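Local coordinates for protein leukotriene A-4 hydrolase (Saccharomyces cerevisiae, PDB 2XQ0) that cleaves amino-terminal residues from peptides, preferring di- and tripeptides, as a zinc-dependent M1-family aminopeptidase, and has low epoxide hydrolase activity in vitro, at residues Glu16-Asn24 with Arg93-Leu101; Lys26-Leu37 with Gly48-Leu57. All coordinates share one frame; numbering follows the deposited sequence.

From the N terminus the chain leaves helix 4-9 and runs through the loop that holds Glu16-Asn24, the first half of contact 1. Directly after it, Lys26-Leu37 enters strand 28-40, turns, and comes back along strand 45-56, so Gly48-Leu57 closes the short hairpin loop of contact 2. Only later, past strand 84-90, does Arg93-Leu101 return to the first loop and close contact 1. The hairpin thus lies wholly within the wider loop of contact 1. Contact 2 joins neighbouring strands of the large N-terminal sheet; contact 1 ties two loops leading into that sheet. Tyr17 CE1 packs 3.5 Å from Lys26 CG, joining the two contacts.

Contact 1. Residues Glu16-Asn24 with Arg93-Leu101; sequences EYDQSTLSN and RKEPLGSRL
Gln19 and Ser20 meet Leu97 through their backbone carbonyls, each oxygen taking one branch of the leucine: Gln19 O lies 3.5 Å from Leu97 CD1, and Ser20 O only 3.2 Å from Leu97 CD2. Both belong to a type I beta turn, Asp18 to Thr21, inside which Asp18 OD1 accepts from Ser20 N as an Asx turn. The CA-CB bond of Thr21 is directed away from Arg93-Leu101; its OG1 bonds Asp70 and also accepts from Ser23 N in an ST turn, which fixes the backbone on both sides of Leu22.

Leu22 makes the largest share of the contact. With CG beside its own backbone N (chi1 -61°), the side chain reaches across to the second loop and divides its branches: Leu22 CD1 comes 3.5 Å from Gly98 O, whereas Leu22 CD2 sits 3.9 Å from Leu97 CD1 and 3.8 Å from the aliphatic CD of Lys94. The carbonyl of Leu22 is held separately. Arg100 NE donates to Leu22 O at 2.9 Å with an N-H...O angle of 164°, meeting a lone pair in the carbonyl plane, and the oxygen lies at the edge of the guanidinium, nearly in its plane. A bend at chi3 (-77°) turns the guanidinium toward this oxygen, while NH1 forms a salt bridge with Glu91. Putting a leucine in place of Arg100 would probably leave the Leu22 carbonyl without this donor and Glu91 without its charged mate.

A classic beta bulge sets two residues, Leu97 and Gly98, opposite Lys94, with backbone bonds both ways between Lys94 and Gly98, and presents Leu97 to the first loop. This is loop-on-loop packing in the M1 N-terminal domain; the side chain of Ser20 lies about 11 Å from that of Glu147, a substrate-binding residue.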
loop_
_atom_site.group_PDB
_atom_site.type_symbol
_atom_site.label_atom_id
_atom_site.label_comp_id
_atom_site.label_asym_id
_atom_site.label_seq_id
_atom_site.Cartn_x
_atom_site.Cartn_y
_atom_site.Cartn_z
ATOM N N GLU A 16 -1.529 -3.370 22.924
ATOM C CA GLU A 16 -1.002 -2.081 23.321
ATOM C C GLU A 16 -1.917 -0.959 22.854
ATOM O O GLU A 16 -2.454 -0.997 21.740
ATOM C CB GLU A 16 0.376 -1.902 22.695
ATOM C CG GLU A 16 1.048 -0.592 23.026
ATOM C CD GLU A 16 2.432 -0.506 22.416
ATOM O OE1 GLU A 16 3.415 -0.722 23.154
ATOM O OE2 GLU A 16 2.534 -0.231 21.204
ATOM N N TYR A 17 -2.073 0.046 23.704
ATOM C CA TYR A 17 -2.958 1.165 23.411
ATOM C C TYR A 17 -2.557 1.927 22.145
ATOM O O TYR A 17 -1.382 2.211 21.934
ATOM C CB TYR A 17 -3.013 2.121 24.627
ATOM C CG TYR A 17 -4.217 3.036 24.568
ATOM C CD1 TYR A 17 -5.412 2.665 25.157
ATOM C CD2 TYR A 17 -4.168 4.245 23.893
ATOM C CE1 TYR A 17 -6.519 3.479 25.109
ATOM C CE2 TYR A 17 -5.287 5.077 23.824
ATOM C CZ TYR A 17 -6.460 4.679 24.434
ATOM O OH TYR A 17 -7.589 5.466 24.383
ATOM N N ASP A 18 -3.545 2.250 21.303
ATOM C CA ASP A 18 -3.329 3.013 20.082
ATOM C C ASP A 18 -3.373 4.527 20.338
ATOM O O ASP A 18 -4.449 5.098 20.511
ATOM C CB ASP A 18 -4.426 2.639 19.068
ATOM C CG ASP A 18 -4.281 3.348 17.754
ATOM O OD1 ASP A 18 -3.375 4.205 17.622
ATOM O OD2 ASP A 18 -5.078 3.022 16.841
ATOM N N GLN A 19 -2.211 5.170 20.294
ATOM C CA GLN A 19 -2.073 6.600 20.599
ATOM C C GLN A 19 -2.544 7.536 19.477
ATOM O O GLN A 19 -2.525 8.760 19.647
ATOM C CB GLN A 19 -0.604 6.917 20.882
ATOM C CG GLN A 19 -0.018 6.146 22.062
ATOM C CD GLN A 19 -0.506 6.674 23.378
ATOM O OE1 GLN A 19 -0.638 7.881 23.556
ATOM N NE2 GLN A 19 -0.770 5.776 24.317
ATOM N N SER A 20 -2.935 6.969 18.333
ATOM C CA SER A 20 -3.330 7.773 17.172
ATOM C C SER A 20 -4.832 8.005 17.094
ATOM O O SER A 20 -5.307 8.584 16.118
ATOM C CB SER A 20 -2.880 7.104 15.863
ATOM O OG SER A 20 -1.467 7.026 15.794
ATOM N N THR A 21 -5.588 7.540 18.089
ATOM C CA THR A 21 -7.036 7.805 18.107
ATOM C C THR A 21 -7.397 8.707 19.283
ATOM O O THR A 21 -6.780 8.645 20.346
ATOM C CB THR A 21 -7.881 6.519 18.169
ATOM O OG1 THR A 21 -9.272 6.852 18.199
ATOM C CG2 THR A 21 -7.568 5.724 19.403
ATOM N N LEU A 22 -8.404 9.547 19.084
ATOM C CA LEU A 22 -8.918 10.400 20.149
ATOM C C LEU A 22 -10.145 9.742 20.778
ATOM O O LEU A 22 -10.766 10.294 21.687
ATOM C CB LEU A 22 -9.291 11.770 19.582
ATOM C CG LEU A 22 -8.132 12.544 18.956
ATOM C CD1 LEU A 22 -8.595 13.889 18.405
ATOM C CD2 LEU A 22 -7.022 12.734 19.974
ATOM N N SER A 23 -10.508 8.570 20.271
ATOM C CA SER A 23 -11.726 7.893 20.710
ATOM C C SER A 23 -11.498 7.149 22.027
ATOM O O SER A 23 -10.358 6.885 22.406
ATOM C CB SER A 23 -12.225 6.923 19.643
ATOM O OG SER A 23 -11.424 5.756 19.610
ATOM N N ASN A 24 -12.570 6.824 22.742
ATOM C CA ASN A 24 -12.377 6.016 23.947
ATOM C C ASN A 24 -12.802 4.585 23.684
ATOM O O ASN A 24 -13.716 4.046 24.309
ATOM C CB ASN A 24 -13.023 6.627 25.200
ATOM C CG ASN A 24 -14.511 6.933 25.042
ATOM O OD1 ASN A 24 -15.100 6.803 23.967
ATOM N ND2 ASN A 24 -15.118 7.366 26.138
ATOM N N ARG A 93 -9.919 21.220 16.579
ATOM C CA ARG A 93 -8.986 20.330 15.940
ATOM C C ARG A 93 -7.644 20.335 16.673
ATOM O O ARG A 93 -7.168 21.379 17.099
ATOM C CB ARG A 93 -8.822 20.793 14.503
ATOM C CG ARG A 93 -8.156 19.818 13.644
ATOM C CD ARG A 93 -8.114 20.284 12.206
ATOM N NE ARG A 93 -7.172 19.410 11.531
ATOM C CZ ARG A 93 -7.463 18.170 11.167
ATOM N NH1 ARG A 93 -8.690 17.696 11.362
ATOM N NH2 ARG A 93 -6.543 17.423 10.583
ATOM N N LYS A 94 -7.052 19.161 16.848
ATOM C CA LYS A 94 -5.668 19.081 17.303
ATOM C C LYS A 94 -4.877 18.254 16.301
ATOM O O LYS A 94 -5.273 17.140 15.970
ATOM C CB LYS A 94 -5.575 18.439 18.684
ATOM C CG LYS A 94 -6.174 17.046 18.762
ATOM C CD LYS A 94 -5.471 16.191 19.819
ATOM C CE LYS A 94 -4.063 15.797 19.371
ATOM N NZ LYS A 94 -3.380 14.903 20.350
ATOM N N GLU A 95 -3.766 18.792 15.808
ATOM C CA GLU A 95 -3.016 18.075 14.799
ATOM C C GLU A 95 -2.118 17.045 15.467
ATOM O O GLU A 95 -1.693 17.239 16.604
ATOM C CB GLU A 95 -2.208 19.043 13.942
ATOM C CG GLU A 95 -3.046 20.183 13.386
ATOM C CD GLU A 95 -4.004 19.739 12.299
ATOM O OE1 GLU A 95 -3.873 18.596 11.815
ATOM O OE2 GLU A 95 -4.881 20.545 11.916
ATOM N N PRO A 96 -1.843 15.939 14.765
ATOM C CA PRO A 96 -2.421 15.672 13.453
ATOM C C PRO A 96 -3.638 14.767 13.573
ATOM O O PRO A 96 -4.066 14.241 12.558
ATOM C CB PRO A 96 -1.301 14.909 12.748
ATOM C CG PRO A 96 -0.662 14.138 13.845
ATOM C CD PRO A 96 -0.797 14.957 15.107
ATOM N N LEU A 97 -4.198 14.595 14.769
ATOM C CA LEU A 97 -5.224 13.557 14.944
ATOM C C LEU A 97 -6.677 13.967 14.661
ATOM O O LEU A 97 -7.545 13.099 14.537
ATOM C CB LEU A 97 -5.125 12.915 16.331
ATOM C CG LEU A 97 -3.801 12.203 16.642
ATOM C CD1 LEU A 97 -3.863 11.573 18.001
ATOM C CD2 LEU A 97 -3.458 11.148 15.549
ATOM N N GLY A 98 -6.950 15.267 14.604
ATOM C CA GLY A 98 -8.285 15.732 14.249
ATOM C C GLY A 98 -9.138 16.305 15.380
ATOM O O GLY A 98 -8.625 16.809 16.393
ATOM N N SER A 99 -10.460 16.227 15.202
ATOM C CA SER A 99 -11.408 16.865 16.110
ATOM C C SER A 99 -12.204 15.805 16.849
ATOM O O SER A 99 -12.985 15.082 16.254
ATOM C CB SER A 99 -12.373 17.777 15.333
ATOM O OG SER A 99 -11.673 18.804 14.646
ATOM N N ARG A 100 -12.021 15.713 18.156
ATOM C CA ARG A 100 -12.753 14.715 18.919
ATOM C C ARG A 100 -14.232 15.085 18.979
ATOM O O ARG A 100 -14.579 16.230 19.242
ATOM C CB ARG A 100 -12.178 14.597 20.334
ATOM C CG ARG A 100 -12.913 13.592 21.214
ATOM C CD ARG A 100 -12.372 13.621 22.661
ATOM N NE ARG A 100 -11.095 12.924 22.799
ATOM C CZ ARG A 100 -9.968 13.494 23.213
ATOM N NH1 ARG A 100 -9.954 14.775 23.532
ATOM N NH2 ARG A 100 -8.852 12.780 23.311
ATOM N N LEU A 101 -15.104 14.107 18.749
ATOM C CA LEU A 101 -16.537 14.312 18.879
ATOM C C LEU A 101 -16.954 13.716 20.207
ATOM O O LEU A 101 -16.698 12.548 20.470
ATOM C CB LEU A 101 -17.290 13.607 17.748
ATOM C CG LEU A 101 -18.794 13.387 17.943
ATOM C CD1 LEU A 101 -19.560 14.733 18.021
ATOM C CD2 LEU A 101 -19.352 12.508 16.810
#

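Contact 2. Residues Lys26-Leu37 with Gly48-Leu57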
loop_
_atom_site.group_PDB
_atom_site.type_symbol
_atom_site.label_atom_id
_atom_site.label_comp_id
_atom_site.label_asym_id
_atom_site.label_seq_id
_atom_site.Cartn_x
_atom_site.Cartn_y
_atom_site.Cartn_z
ATOM N N LYS A 26 -11.489 1.649 24.169
ATOM C CA LYS A 26 -11.366 0.579 25.162
ATOM C C LYS A 26 -12.638 0.462 26.012
ATOM O O LYS A 26 -12.819 -0.515 26.740
ATOM C CB LYS A 26 -10.173 0.818 26.093
ATOM C CG LYS A 26 -8.804 0.802 25.442
ATOM C CD LYS A 26 -8.418 -0.583 24.944
ATOM C CE LYS A 26 -6.901 -0.694 24.748
ATOM N NZ LYS A 26 -6.496 -2.010 24.155
ATOM N N ASP A 27 -13.514 1.463 25.934
ATOM C CA ASP A 27 -14.669 1.537 26.830
ATOM C C ASP A 27 -15.930 0.943 26.225
ATOM O O ASP A 27 -16.964 0.873 26.886
ATOM C CB ASP A 27 -14.959 2.988 27.211
ATOM C CG ASP A 27 -13.885 3.587 28.097
ATOM O OD1 ASP A 27 -13.084 2.820 28.657
ATOM O OD2 ASP A 27 -13.844 4.828 28.233
ATOM N N PHE A 28 -15.854 0.546 24.962
ATOM C CA PHE A 28 -17.023 0.057 24.251
ATOM C C PHE A 28 -16.663 -1.107 23.352
ATOM O O PHE A 28 -15.514 -1.250 22.935
ATOM C CB PHE A 28 -17.625 1.163 23.379
ATOM C CG PHE A 28 -17.997 2.397 24.136
ATOM C CD1 PHE A 28 -19.254 2.527 24.697
ATOM C CD2 PHE A 28 -17.086 3.434 24.286
ATOM C CE1 PHE A 28 -19.599 3.666 25.398
ATOM C CE2 PHE A 28 -17.423 4.574 24.994
ATOM C CZ PHE A 28 -18.684 4.695 25.542
ATOM N N ALA A 29 -17.654 -1.940 23.054
ATOM C CA ALA A 29 -17.515 -2.953 22.025
ATOM C C ALA A 29 -18.375 -2.519 20.852
ATOM O O ALA A 29 -19.524 -2.129 21.042
ATOM C CB ALA A 29 -17.975 -4.290 22.542
ATOM N N VAL A 30 -17.825 -2.569 19.647
ATOM C CA VAL A 30 -18.601 -2.228 18.463
ATOM C C VAL A 30 -19.102 -3.513 17.833
ATOM O O VAL A 30 -18.344 -4.260 17.227
ATOM C CB VAL A 30 -17.802 -1.404 17.435
ATOM C CG1 VAL A 30 -18.662 -1.124 16.207
ATOM C CG2 VAL A 30 -17.337 -0.105 18.042
ATOM N N LEU A 31 -20.396 -3.758 17.993
ATOM C CA LEU A 31 -21.016 -4.998 17.547
ATOM C C LEU A 31 -21.426 -4.965 16.082
ATOM O O LEU A 31 -21.498 -6.002 15.441
ATOM C CB LEU A 31 -22.233 -5.296 18.418
ATOM C CG LEU A 31 -21.880 -5.226 19.910
ATOM C CD1 LEU A 31 -23.090 -5.501 20.771
ATOM C CD2 LEU A 31 -20.730 -6.188 20.215
ATOM N N HIS A 32 -21.708 -3.774 15.556
ATOM C CA HIS A 32 -22.102 -3.631 14.154
ATOM C C HIS A 32 -22.092 -2.164 13.754
ATOM O O HIS A 32 -22.379 -1.291 14.582
ATOM C CB HIS A 32 -23.496 -4.217 13.909
ATOM C CG HIS A 32 -23.888 -4.222 12.462
ATOM N ND1 HIS A 32 -23.389 -5.138 11.563
ATOM C CD2 HIS A 32 -24.700 -3.400 11.754
ATOM C CE1 HIS A 32 -23.877 -4.886 10.361
ATOM N NE2 HIS A 32 -24.675 -3.834 10.450
ATOM N N THR A 33 -21.766 -1.902 12.492
ATOM C CA THR A 33 -21.743 -0.548 11.926
ATOM C C THR A 33 -22.525 -0.491 10.621
ATOM O O THR A 33 -22.260 -1.247 9.686
ATOM C CB THR A 33 -20.315 -0.081 11.611
ATOM O OG1 THR A 33 -19.504 -0.187 12.784
ATOM C CG2 THR A 33 -20.312 1.368 11.116
ATOM N N ASP A 34 -23.477 0.423 10.537
ATOM C CA ASP A 34 -24.234 0.560 9.302
ATOM C C ASP A 34 -24.000 1.948 8.725
ATOM O O ASP A 34 -24.114 2.946 9.444
ATOM C CB ASP A 34 -25.726 0.321 9.566
ATOM C CG ASP A 34 -26.598 0.550 8.327
ATOM O OD1 ASP A 34 -26.418 -0.144 7.292
ATOM O OD2 ASP A 34 -27.489 1.425 8.400
ATOM N N LEU A 35 -23.660 2.001 7.440
ATOM C CA LEU A 35 -23.448 3.261 6.740
ATOM C C LEU A 35 -24.624 3.508 5.792
ATOM O O LEU A 35 -24.946 2.667 4.970
ATOM C CB LEU A 35 -22.120 3.229 5.966
ATOM C CG LEU A 35 -20.859 3.204 6.827
ATOM C CD1 LEU A 35 -19.615 2.709 6.066
ATOM C CD2 LEU A 35 -20.619 4.593 7.427
ATOM N N ASN A 36 -25.276 4.658 5.926
ATOM C CA ASN A 36 -26.400 4.998 5.072
ATOM C C ASN A 36 -26.058 6.313 4.390
ATOM O O ASN A 36 -26.209 7.386 4.973
ATOM C CB ASN A 36 -27.683 5.093 5.909
ATOM C CG ASN A 36 -28.882 5.523 5.094
ATOM O OD1 ASN A 36 -28.790 5.709 3.886
ATOM N ND2 ASN A 36 -30.019 5.696 5.761
ATOM N N LEU A 37 -25.562 6.221 3.159
ATOM C CA LEU A 37 -24.885 7.347 2.533
ATOM C C LEU A 37 -25.478 7.746 1.195
ATOM O O LEU A 37 -26.134 6.961 0.515
ATOM C CB LEU A 37 -23.389 7.032 2.335
ATOM C CG LEU A 37 -22.612 6.570 3.578
ATOM C CD1 LEU A 37 -21.224 6.071 3.169
ATOM C CD2 LEU A 37 -22.511 7.673 4.635
ATOM N N GLY A 48 -25.117 11.627 5.042
ATOM C CA GLY A 48 -26.020 10.582 5.467
ATOM C C GLY A 48 -25.777 10.328 6.922
ATOM O O GLY A 48 -25.542 11.259 7.698
ATOM N N SER A 49 -25.817 9.066 7.312
ATOM C CA SER A 49 -25.672 8.777 8.717
ATOM C C SER A 49 -24.973 7.445 8.929
ATOM O O SER A 49 -25.008 6.574 8.071
ATOM C CB SER A 49 -27.038 8.775 9.390
ATOM O OG SER A 49 -27.735 7.582 9.098
ATOM N N VAL A 50 -24.316 7.316 10.074
ATOM C CA VAL A 50 -23.716 6.066 10.481
ATOM C C VAL A 50 -24.405 5.610 11.747
ATOM O O VAL A 50 -24.680 6.412 12.653
ATOM C CB VAL A 50 -22.179 6.161 10.697
ATOM C CG1 VAL A 50 -21.797 7.299 11.657
ATOM C CG2 VAL A 50 -21.625 4.824 11.215
ATOM N N THR A 51 -24.728 4.327 11.798
ATOM C CA THR A 51 -25.364 3.768 12.982
ATOM C C THR A 51 -24.478 2.664 13.547
ATOM O O THR A 51 -24.106 1.741 12.834
ATOM C CB THR A 51 -26.753 3.177 12.651
ATOM O OG1 THR A 51 -27.548 4.155 11.976
ATOM C CG2 THR A 51 -27.465 2.738 13.919
ATOM N N PHE A 52 -24.134 2.780 14.821
ATOM C CA PHE A 52 -23.366 1.767 15.534
ATOM C C PHE A 52 -24.259 1.062 16.545
ATOM O O PHE A 52 -25.026 1.709 17.281
ATOM C CB PHE A 52 -22.227 2.405 16.325
ATOM C CG PHE A 52 -21.240 3.160 15.483
ATOM C CD1 PHE A 52 -20.255 2.490 14.777
ATOM C CD2 PHE A 52 -21.274 4.544 15.424
ATOM C CE1 PHE A 52 -19.333 3.185 14.027
ATOM C CE2 PHE A 52 -20.363 5.242 14.663
ATOM C CZ PHE A 52 -19.393 4.560 13.963
ATOM N N GLN A 53 -24.137 -0.255 16.612
ATOM C CA GLN A 53 -24.672 -1.002 17.736
ATOM C C GLN A 53 -23.481 -1.153 18.673
ATOM O O GLN A 53 -22.456 -1.726 18.295
ATOM C CB GLN A 53 -25.178 -2.378 17.308
ATOM C CG GLN A 53 -26.149 -2.376 16.149
ATOM C CD GLN A 53 -27.443 -1.700 16.495
ATOM O OE1 GLN A 53 -27.867 -1.701 17.654
ATOM N NE2 GLN A 53 -28.089 -1.113 15.492
ATOM N N LEU A 54 -23.603 -0.614 19.881
ATOM C CA LEU A 54 -22.482 -0.594 20.819
ATOM C C LEU A 54 -22.801 -1.288 22.132
ATOM O O LEU A 54 -23.970 -1.458 22.493
ATOM C CB LEU A 54 -22.054 0.845 21.112
ATOM C CG LEU A 54 -21.624 1.731 19.949
ATOM C CD1 LEU A 54 -21.206 3.104 20.476
ATOM C CD2 LEU A 54 -20.492 1.072 19.172
ATOM N N LYS A 55 -21.750 -1.677 22.850
ATOM C CA LYS A 55 -21.901 -2.204 24.199
ATOM C C LYS A 55 -20.886 -1.562 25.135
ATOM O O LYS A 55 -19.678 -1.614 24.888
ATOM C CB LYS A 55 -21.763 -3.727 24.219
ATOM C CG LYS A 55 -21.947 -4.363 25.597
ATOM C CD LYS A 55 -22.099 -5.882 25.499
ATOM C CE LYS A 55 -20.903 -6.530 24.800
ATOM N NZ LYS A 55 -21.093 -7.994 24.547
ATOM N N LYS A 56 -21.384 -0.944 26.202
ATOM C CA LYS A 56 -20.528 -0.378 27.235
ATOM C C LYS A 56 -19.750 -1.504 27.903
ATOM O O LYS A 56 -20.326 -2.522 28.290
ATOM C CB LYS A 56 -21.357 0.348 28.300
ATOM C CG LYS A 56 -22.301 1.417 27.773
ATOM C CD LYS A 56 -23.027 2.121 28.920
ATOM C CE LYS A 56 -24.170 2.992 28.417
ATOM N NZ LYS A 56 -24.713 3.856 29.503
ATOM N N LEU A 57 -18.441 -1.321 28.030
ATOM C CA LEU A 57 -17.607 -2.274 28.741
ATOM C C LEU A 57 -17.362 -1.762 30.166
ATOM O O LEU A 57 -17.325 -0.551 30.408
ATOM C CB LEU A 57 -16.289 -2.496 27.993
ATOM C CG LEU A 57 -16.369 -2.913 26.512
ATOM C CD1 LEU A 57 -14.979 -3.084 25.930
ATOM C CD2 LEU A 57 -17.170 -4.192 26.333
HETATM O O HOH W 1 -26.903 4.533 9.391
#
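Thr33 and Phe52 form a non-hydrogen-bonded pair, their side chains lying alongside each other and pointing the same way. From Thr33 CB, 4.1 Å from Phe52 CD1, the side chain forks. Thr33 OG1 sits at the edge of the phenyl ring, near its plane and 3.4 Å from Phe52 CD1, and its polar partner is Ser165 at the start of the neighbouring strand 165-172. The other branch, Thr33 CG2, is placed anti to the backbone N and meets Phe52 CE1 at 3.6 Å and Val50 CG2 at 3.7 Å. The same Val50 methyl also lies over one face of the Phe52 ring, toward its rim, so Thr33 CG2 and the ring share one neighbour.

Strands 28-40 and 45-56 make an antiparallel beta hairpin within the large mixed sheet of the M1 N-terminal domain, with strands 165-172 and 111-120 flanking it. Val30, Leu35 and Leu54 share the face of Thr33 and Phe52; Val30 CG2 packs 3.6 Å from Leu54 CD2.

Paired backbone bonds join Asp34 with Thr51 and Asn36 with Ser49. The regular register breaks where a classic bulge fits Leu31 and His32 against the single residue Gln53: Leu31 N donates to Gln53 O at 2.9 Å, whereas the bond from His32 N is long and weak. The opposite face is mostly polar. His32 turns its ring nitrogens to Thr166 and Thr168, and Asp34 also bonds Thr168. Beside them a water bonds Thr51 OG1 at 2.7 Å and Ser49 OG at 3.2 Å, linking these two hydroxyls to Asp34 O on the partner strand, and Thr51 OG1 is also held by Asn115.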